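Local coordinates for cell wall surface anchor family protein (Streptococcus agalactiae serogroup V, PDB 3PF2) that forms the shaft of the type 1 pilus as its major (backbone) pilin, here a calcium-binding C-terminal fragment, on the surface of this Gram-positive bacterium, at residues 200-206 with 268-274; 35-39 with 107-113. All coordinates share one frame; numbering follows the deposited sequence.

Interaction 1 of 2, residues 200-206 with 268-274; sequences AEFDLLA and YKLKETK
F202 and E272 lie side by side on one face of an antiparallel strand pair, and their first torsions differ. F202 has CG anti to its carbonyl carbon (chi1 -50°). E272 has CG opposite its backbone N (chi1 -170°) and then runs extended. The aliphatic part of E272 thus follows the ring, with CG 3.7 Å from F202 CE1. Ring and carboxylate planes are 51° apart. On the same face, L270 CB packs 3.9 Å from F202 CD1, and L204 CD1 reaches L270 CD2.

L205 with K269 and D203 with K271 are hydrogen-bonded pairs, each joined by two N-H...O bonds; L204 with L270 between them is a non-hydrogen-bonded pair. A classic beta bulge follows. T273 and K274 both face E201, whose O accepts a 2.8 Å bond from T273 N and a weak one from K274 N. E201 N donates to K274 O.

The other face is polar here. E201 and K274 run alongside each other, with CB atoms 3.8 Å apart. E201 OE2 and K274 NZ are 4.1 Å apart, beyond a salt bridge. Two waters meet T273 OG1: one donates to E201 OE1, the other to D203 OD1. T273 CG2 turns to the D203 carboxylate, 3.6 Å from OD2.

The pair forms the middle of a four-stranded sheet in the prealbumin-like domain, with strands 239-241 and 286-290 at its edges. The face of F202, L204 and L270 packs inward on strand 247-253, where F248 meets the F202 ring, and on F186 and K188 of strand 178-190.

Interaction 2 of 2, residues 35-39 with 107-113; sequences STIPA and LKGMTLV
L112 reaches across to the backbone of 37-39 chiefly with its CD1 methyl. Its CG stands anti to the carbonyl carbon (chi1 -51°), and chi2 of 165° extends the chain to CD1. L112 CD1 lies 3.4 Å from I37 O and 3.6 Å from A39 N. The same CD1 touches A39 CB, and L112 CB and CG also lie near I37 O. L112 therefore covers the peptide groups around P38 more than it meets other side chains.

L107, at the start of segment 107-113, has nearly the same conformation. Its CD1 lies 3.7 Å from I37 CG2 and also approaches P38 O. The I37 and L107 side chains cross at about a right angle. I37 divides its branches: CG2 turns to L107, while the longer branch leads away from this segment, and the side chain also packs on F47.

T36 sets its CB 3.4 Å from V113 O, and its CG2 is close to the same oxygen. Its OG1 turns to K8 N, with which it is hydrogen-bonded. The backbones are linked through water. One water accepts from I37 N and donates to V113 O, with the water oxygen 2.8 Å from V113 O. A second lies between I37 O and V113 O, but its proton arrangement is less certain.

L107 to M110 form a type II beta turn, closed by M110 N to L107 O, with G109 at its third position. The contact is loop-on-loop packing in the Cna-B-like domain, between the connection that follows strand 29-35 and the turn-containing linker between helices 100-106 and 116-121.

In the fold
The two interactions belong to different domains of the pilin fragment. Interaction 2 comes first along the chain and closes before interaction 1 opens. It lies in the Cna-B-like domain, interaction 1 in the prealbumin-like domain. Their centres are about 53 Å apart, on opposite sides of the chain's centre, and their nearest atoms are about 31 Å apart. They share no strand or sheet. Interaction 1 joins neighbouring strands within a sheet, while interaction 2 joins loops. Of the two, interaction 2 is nearer the calcium sites: the T36 side chain lies about 12 Å from a bound calcium ion. The layout reflects an elongated, modular subunit, consistent with its place in a pilus shaft.

Interaction 1 of 2, residues 200-206 with 268-274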
ATOM      1  N   ALA A 200      12.478 -11.359  27.598  1.00 15.37           N
ATOM      2  CA  ALA A 200      11.379 -10.446  27.908  1.00 14.99           C
ATOM      3  C   ALA A 200      10.333 -10.636  26.831  1.00 14.80           C
ATOM      4  O   ALA A 200      10.679 -10.827  25.662  1.00 15.28           O
ATOM      5  CB  ALA A 200      11.858  -8.994  27.952  1.00 14.93           C
ATOM      6  N   GLU A 201       9.061 -10.636  27.218  1.00 14.40           N
ATOM      7  CA  GLU A 201       7.973 -10.747  26.256  1.00 14.00           C
ATOM      8  C   GLU A 201       7.036  -9.543  26.319  1.00 13.90           C
ATOM      9  O   GLU A 201       6.793  -8.983  27.404  1.00 13.37           O
ATOM     10  CB  GLU A 201       7.204 -12.072  26.443  1.00 14.49           C
ATOM     11  CG  GLU A 201       8.113 -13.294  26.268  1.00 14.90           C
ATOM     12  CD  GLU A 201       7.403 -14.632  26.391  1.00 16.70           C
ATOM     13  OE1 GLU A 201       6.187 -14.663  26.661  1.00 17.34           O
ATOM     14  OE2 GLU A 201       8.091 -15.655  26.206  1.00 18.90           O
ATOM     15  N   PHE A 202       6.531  -9.144  25.143  1.00 13.05           N
ATOM     16  CA  PHE A 202       5.690  -7.953  25.015  1.00 12.81           C
ATOM     17  C   PHE A 202       4.501  -8.174  24.092  1.00 12.84           C
ATOM     18  O   PHE A 202       4.660  -8.686  22.975  1.00 14.17           O
ATOM     19  CB  PHE A 202       6.505  -6.754  24.460  1.00 12.79           C
ATOM     20  CG  PHE A 202       7.803  -6.508  25.177  1.00 11.51           C
ATOM     21  CD1 PHE A 202       7.892  -5.536  26.176  1.00 12.83           C
ATOM     22  CD2 PHE A 202       8.941  -7.233  24.837  1.00 11.78           C
ATOM     23  CE1 PHE A 202       9.097  -5.306  26.839  1.00 13.05           C
ATOM     24  CE2 PHE A 202      10.145  -7.024  25.506  1.00 10.93           C
ATOM     25  CZ  PHE A 202      10.220  -6.047  26.497  1.00 12.67           C
ATOM     26  N   ASP A 203       3.317  -7.757  24.543  1.00 13.03           N
ATOM     27  CA  ASP A 203       2.175  -7.582  23.639  1.00 13.39           C
ATOM     28  C   ASP A 203       2.337  -6.297  22.831  1.00 12.66           C
ATOM     29  O   ASP A 203       2.609  -5.235  23.394  1.00 13.25           O
ATOM     30  CB  ASP A 203       0.863  -7.461  24.412  1.00 13.59           C
ATOM     31  CG  ASP A 203       0.464  -8.742  25.125  1.00 15.34           C
ATOM     32  OD1 ASP A 203       0.999  -9.832  24.809  1.00 18.29           O
ATOM     33  OD2 ASP A 203      -0.416  -8.636  26.008  1.00 17.80           O
ATOM     34  N   LEU A 204       2.135  -6.390  21.521  1.00 12.58           N
ATOM     35  CA  LEU A 204       2.160  -5.203  20.661  1.00 12.00           C
ATOM     36  C   LEU A 204       0.760  -4.621  20.518  1.00 11.96           C
ATOM     37  O   LEU A 204      -0.190  -5.336  20.129  1.00 11.46           O
ATOM     38  CB  LEU A 204       2.749  -5.535  19.284  1.00 11.65           C
ATOM     39  CG  LEU A 204       2.649  -4.428  18.215  1.00 12.12           C
ATOM     40  CD1 LEU A 204       3.586  -3.239  18.493  1.00 14.23           C
ATOM     41  CD2 LEU A 204       2.910  -5.017  16.829  1.00 12.26           C
ATOM     42  N   LEU A 205       0.641  -3.330  20.837  1.00 11.64           N
ATOM     43  CA  LEU A 205      -0.652  -2.632  20.860  1.00 12.84           C
ATOM     44  C   LEU A 205      -0.633  -1.357  20.008  1.00 13.19           C
ATOM     45  O   LEU A 205       0.406  -0.711  19.843  1.00 12.42           O
ATOM     46  CB  LEU A 205      -1.003  -2.233  22.301  1.00 12.99           C
ATOM     47  CG  LEU A 205      -0.874  -3.279  23.420  1.00 14.23           C
ATOM     48  CD1 LEU A 205      -1.133  -2.634  24.775  1.00 14.89           C
ATOM     49  CD2 LEU A 205      -1.816  -4.456  23.190  1.00 14.81           C
ATOM     50  N   ALA A 206      -1.803  -0.984  19.493  1.00 13.60           N
ATOM     51  CA  ALA A 206      -2.001   0.345  18.923  1.00 14.40           C
ATOM     52  C   ALA A 206      -2.006   1.384  20.045  1.00 15.35           C
ATOM     53  O   ALA A 206      -2.007   1.026  21.231  1.00 15.65           O
ATOM     54  CB  ALA A 206      -3.317   0.395  18.170  1.00 14.10           C
ATOM     55  N   TYR A 268       2.905   3.442  18.854  1.00 11.44           N
ATOM     56  CA  TYR A 268       2.406   2.126  19.245  1.00 10.88           C
ATOM     57  C   TYR A 268       2.900   1.864  20.664  1.00 11.63           C
ATOM     58  O   TYR A 268       3.660   2.646  21.214  1.00 11.27           O
ATOM     59  CB  TYR A 268       2.927   1.040  18.300  1.00 11.01           C
ATOM     60  CG  TYR A 268       2.429   1.175  16.880  1.00  9.39           C
ATOM     61  CD1 TYR A 268       1.252   0.558  16.477  1.00 11.45           C
ATOM     62  CD2 TYR A 268       3.135   1.946  15.943  1.00  9.59           C
ATOM     63  CE1 TYR A 268       0.787   0.687  15.165  1.00 11.85           C
ATOM     64  CE2 TYR A 268       2.671   2.080  14.626  1.00 10.24           C
ATOM     65  CZ  TYR A 268       1.498   1.449  14.258  1.00 10.49           C
ATOM     66  OH  TYR A 268       1.005   1.558  12.972  1.00  9.59           O
ATOM     67  N   LYS A 269       2.432   0.783  21.264  1.00 11.83           N
ATOM     68  CA  LYS A 269       2.809   0.479  22.647  1.00 12.25           C
ATOM     69  C   LYS A 269       3.252  -0.958  22.793  1.00 11.62           C
ATOM     70  O   LYS A 269       2.800  -1.836  22.057  1.00 11.33           O
ATOM     71  CB  LYS A 269       1.624   0.733  23.577  1.00 13.07           C
ATOM     72  CG  LYS A 269       1.200   2.167  23.622  1.00 16.32           C
ATOM     73  CD  LYS A 269       0.072   2.384  24.614  1.00 19.47           C
ATOM     74  CE  LYS A 269      -0.345   3.851  24.566  1.00 23.78           C
ATOM     75  NZ  LYS A 269      -1.619   4.074  25.324  1.00 26.91           N
ATOM     76  N   LEU A 270       4.144  -1.201  23.750  1.00 11.43           N
ATOM     77  CA  LEU A 270       4.451  -2.579  24.152  1.00 11.67           C
ATOM     78  C   LEU A 270       4.016  -2.747  25.602  1.00 11.99           C
ATOM     79  O   LEU A 270       4.271  -1.875  26.419  1.00 12.22           O
ATOM     80  CB  LEU A 270       5.952  -2.863  24.047  1.00 11.45           C
ATOM     81  CG  LEU A 270       6.585  -2.786  22.657  1.00 11.16           C
ATOM     82  CD1 LEU A 270       8.085  -2.973  22.794  1.00 13.12           C
ATOM     83  CD2 LEU A 270       6.008  -3.820  21.740  1.00 12.34           C
ATOM     84  N   LYS A 271       3.312  -3.833  25.892  1.00 12.22           N
ATOM     85  CA  LYS A 271       3.017  -4.187  27.281  1.00 12.68           C
ATOM     86  C   LYS A 271       3.890  -5.376  27.647  1.00 12.24           C
ATOM     87  O   LYS A 271       3.738  -6.462  27.088  1.00 11.79           O
ATOM     88  CB  LYS A 271       1.546  -4.544  27.427  1.00 13.17           C
ATOM     89  CG  LYS A 271       1.150  -4.950  28.846  1.00 15.39           C
ATOM     90  CD  LYS A 271      -0.234  -5.568  28.849  1.00 20.71           C
ATOM     91  CE  LYS A 271      -0.584  -6.090  30.241  1.00 21.71           C
ATOM     92  NZ  LYS A 271      -1.964  -6.655  30.248  1.00 22.59           N
ATOM     93  N   GLU A 272       4.803  -5.171  28.591  1.00 12.73           N
ATOM     94  CA  GLU A 272       5.686  -6.239  29.014  1.00 13.40           C
ATOM     95  C   GLU A 272       4.899  -7.218  29.880  1.00 14.23           C
ATOM     96  O   GLU A 272       4.330  -6.827  30.907  1.00 15.00           O
ATOM     97  CB  GLU A 272       6.894  -5.689  29.763  1.00 13.01           C
ATOM     98  CG  GLU A 272       7.969  -6.751  30.026  1.00 13.81           C
ATOM     99  CD  GLU A 272       9.266  -6.167  30.538  1.00 14.82           C
ATOM    100  OE1 GLU A 272       9.442  -4.935  30.441  1.00 15.42           O
ATOM    101  OE2 GLU A 272      10.124  -6.939  31.037  1.00 16.12           O
ATOM    102  N   THR A 273       4.859  -8.470  29.432  1.00 14.42           N
ATOM    103  CA  THR A 273       4.076  -9.520  30.086  1.00 15.08           C
ATOM    104  C   THR A 273       4.978 -10.555  30.756  1.00 15.53           C
ATOM    105  O   THR A 273       4.528 -11.333  31.603  1.00 15.77           O
ATOM    106  CB  THR A 273       3.153 -10.235  29.086  1.00 14.28           C
ATOM    107  OG1 THR A 273       3.940 -10.827  28.043  1.00 15.49           O
ATOM    108  CG2 THR A 273       2.146  -9.248  28.461  1.00 15.09           C
ATOM    109  N   LYS A 274       6.249 -10.584  30.360  1.00 16.45           N
ATOM    110  CA  LYS A 274       7.242 -11.462  30.988  1.00 16.72           C
ATOM    111  C   LYS A 274       8.555 -10.713  31.033  1.00 16.79           C
ATOM    112  O   LYS A 274       8.957 -10.131  30.030  1.00 16.80           O
ATOM    113  CB  LYS A 274       7.408 -12.764  30.195  1.00 17.55           C
ATOM    114  CG  LYS A 274       8.395 -13.761  30.835  1.00 17.36           C
ATOM    115  CD  LYS A 274       8.436 -15.096  30.107  1.00 20.93           C
ATOM    116  CE  LYS A 274       7.121 -15.884  30.253  1.00 24.43           C
ATOM    117  NZ  LYS A 274       7.301 -17.332  29.900  1.00 25.47           N
TER
HETATM  118  O   HOH W   1       4.350 -13.437  28.512  1.00 19.65           O
HETATM  119  O   HOH W   2       3.364 -11.048  25.341  1.00 20.48           O

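Interaction 2 of 2, residues 35-39 with 107-113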
ATOM      1  N   SER A  35      -8.928   7.541 -15.889  1.00 11.56           N
ATOM      2  CA  SER A  35      -8.736   8.092 -17.233  1.00 12.44           C
ATOM      3  C   SER A  35      -9.906   8.964 -17.600  1.00 12.73           C
ATOM      4  O   SER A  35     -11.044   8.636 -17.297  1.00 13.07           O
ATOM      5  CB  SER A  35      -8.662   6.970 -18.271  1.00 12.56           C
ATOM      6  OG  SER A  35      -8.415   7.512 -19.564  1.00 13.75           O
ATOM      7  N   THR A  36      -9.638  10.064 -18.283  1.00 13.00           N
ATOM      8  CA  THR A  36     -10.720  10.767 -18.959  1.00 13.62           C
ATOM      9  C   THR A  36     -11.225   9.917 -20.133  1.00 14.34           C
ATOM     10  O   THR A  36     -10.504   9.072 -20.666  1.00 14.42           O
ATOM     11  CB  THR A  36     -10.309  12.178 -19.448  1.00 13.87           C
ATOM     12  OG1 THR A  36      -9.265  12.064 -20.423  1.00 12.90           O
ATOM     13  CG2 THR A  36      -9.812  13.026 -18.297  1.00 14.58           C
ATOM     14  N   ILE A  37     -12.484  10.128 -20.491  1.00 15.64           N
ATOM     15  CA  ILE A  37     -13.113   9.400 -21.590  1.00 16.82           C
ATOM     16  C   ILE A  37     -13.659  10.428 -22.580  1.00 17.81           C
ATOM     17  O   ILE A  37     -14.357  11.348 -22.178  1.00 17.64           O
ATOM     18  CB  ILE A  37     -14.259   8.478 -21.073  1.00 17.42           C
ATOM     19  CG1 ILE A  37     -13.728   7.366 -20.161  1.00 17.80           C
ATOM     20  CG2 ILE A  37     -15.055   7.898 -22.232  1.00 17.34           C
ATOM     21  CD1 ILE A  37     -12.706   6.398 -20.798  1.00 18.62           C
ATOM     22  N   PRO A  38     -13.331  10.281 -23.884  1.00 18.60           N
ATOM     23  CA  PRO A  38     -13.943  11.166 -24.883  1.00 19.62           C
ATOM     24  C   PRO A  38     -15.342  10.707 -25.294  1.00 20.63           C
ATOM     25  O   PRO A  38     -15.649   9.513 -25.210  1.00 21.15           O
ATOM     26  CB  PRO A  38     -12.983  11.056 -26.067  1.00 19.52           C
ATOM     27  CG  PRO A  38     -12.424   9.683 -25.956  1.00 18.30           C
ATOM     28  CD  PRO A  38     -12.334   9.377 -24.479  1.00 18.76           C
ATOM     29  N   ALA A  39     -16.181  11.645 -25.740  1.00 21.49           N
ATOM     30  CA  ALA A  39     -17.504  11.294 -26.272  1.00 22.16           C
ATOM     31  C   ALA A  39     -17.419  10.422 -27.531  1.00 22.38           C
ATOM     32  O   ALA A  39     -18.316   9.608 -27.794  1.00 22.66           O
ATOM     33  CB  ALA A  39     -18.341  12.553 -26.532  1.00 22.75           C
ATOM     34  N   LEU A 107     -22.407   6.965 -21.904  1.00 31.84           N
ATOM     35  CA  LEU A 107     -21.971   8.335 -21.620  1.00 31.24           C
ATOM     36  C   LEU A 107     -23.044   9.394 -21.872  1.00 31.06           C
ATOM     37  O   LEU A 107     -22.897  10.544 -21.450  1.00 31.18           O
ATOM     38  CB  LEU A 107     -20.720   8.680 -22.439  1.00 31.22           C
ATOM     39  CG  LEU A 107     -19.542   7.704 -22.481  1.00 31.28           C
ATOM     40  CD1 LEU A 107     -18.547   8.142 -23.545  1.00 30.43           C
ATOM     41  CD2 LEU A 107     -18.862   7.582 -21.120  1.00 31.39           C
ATOM     42  N   LYS A 108     -24.114   9.016 -22.565  1.00 30.89           N
ATOM     43  CA  LYS A 108     -25.134   9.979 -22.959  1.00 30.75           C
ATOM     44  C   LYS A 108     -25.785  10.626 -21.736  1.00 30.02           C
ATOM     45  O   LYS A 108     -26.238   9.940 -20.815  1.00 29.90           O
ATOM     46  CB  LYS A 108     -26.177   9.322 -23.871  1.00 31.06           C
ATOM     47  CG  LYS A 108     -25.667   9.023 -25.291  1.00 32.99           C
ATOM     48  CD  LYS A 108     -25.935  10.165 -26.269  1.00 36.15           C
ATOM     49  CE  LYS A 108     -27.439  10.357 -26.521  1.00 37.78           C
ATOM     50  NZ  LYS A 108     -27.717  11.191 -27.728  1.00 38.58           N
ATOM     51  N   GLY A 109     -25.790  11.954 -21.732  1.00 29.31           N
ATOM     52  CA  GLY A 109     -26.300  12.716 -20.608  1.00 28.46           C
ATOM     53  C   GLY A 109     -25.231  13.077 -19.583  1.00 27.74           C
ATOM     54  O   GLY A 109     -25.461  13.934 -18.731  1.00 27.93           O
ATOM     55  N   MET A 110     -24.074  12.424 -19.663  1.00 26.63           N
ATOM     56  CA  MET A 110     -22.970  12.702 -18.744  1.00 25.51           C
ATOM     57  C   MET A 110     -22.155  13.908 -19.183  1.00 24.81           C
ATOM     58  O   MET A 110     -22.070  14.210 -20.377  1.00 25.20           O
ATOM     59  CB  MET A 110     -22.039  11.498 -18.636  1.00 25.42           C
ATOM     60  CG  MET A 110     -22.552  10.382 -17.751  1.00 26.30           C
ATOM     61  SD  MET A 110     -21.361   9.039 -17.607  1.00 27.26           S
ATOM     62  CE  MET A 110     -22.468   7.751 -17.061  1.00 27.29           C
ATOM     63  N   THR A 111     -21.553  14.595 -18.210  1.00 23.29           N
ATOM     64  CA  THR A 111     -20.571  15.630 -18.486  1.00 21.72           C
ATOM     65  C   THR A 111     -19.204  15.030 -18.165  1.00 20.72           C
ATOM     66  O   THR A 111     -18.965  14.571 -17.051  1.00 19.65           O
ATOM     67  CB  THR A 111     -20.847  16.912 -17.691  1.00 21.80           C
ATOM     68  OG1 THR A 111     -22.120  17.447 -18.089  1.00 23.88           O
ATOM     69  CG2 THR A 111     -19.760  17.965 -17.943  1.00 21.74           C
ATOM     70  N   LEU A 112     -18.330  15.008 -19.160  1.00 19.26           N
ATOM     71  CA  LEU A 112     -17.078  14.255 -19.047  1.00 18.30           C
ATOM     72  C   LEU A 112     -15.944  15.152 -18.569  1.00 18.55           C
ATOM     73  O   LEU A 112     -15.777  16.284 -19.049  1.00 18.05           O
ATOM     74  CB  LEU A 112     -16.728  13.573 -20.382  1.00 18.39           C
ATOM     75  CG  LEU A 112     -17.861  12.741 -21.006  1.00 17.95           C
ATOM     76  CD1 LEU A 112     -17.589  12.395 -22.479  1.00 19.07           C
ATOM     77  CD2 LEU A 112     -18.122  11.491 -20.195  1.00 20.44           C
ATOM     78  N   VAL A 113     -15.177  14.654 -17.597  1.00 17.50           N
ATOM     79  CA  VAL A 113     -13.976  15.362 -17.185  1.00 17.43           C
ATOM     80  C   VAL A 113     -13.023  15.376 -18.373  1.00 17.25           C
ATOM     81  O   VAL A 113     -12.890  14.376 -19.085  1.00 17.06           O
ATOM     82  CB  VAL A 113     -13.326  14.710 -15.953  1.00 17.31           C
ATOM     83  CG1 VAL A 113     -12.022  15.395 -15.613  1.00 17.67           C
ATOM     84  CG2 VAL A 113     -14.279  14.801 -14.761  1.00 17.32           C
TER
HETATM   85  O   HOH W   3     -13.726  11.804 -18.547  1.00 13.63           O
HETATM   86  O   HOH W   4     -13.205  13.747 -21.794  1.00 15.48           O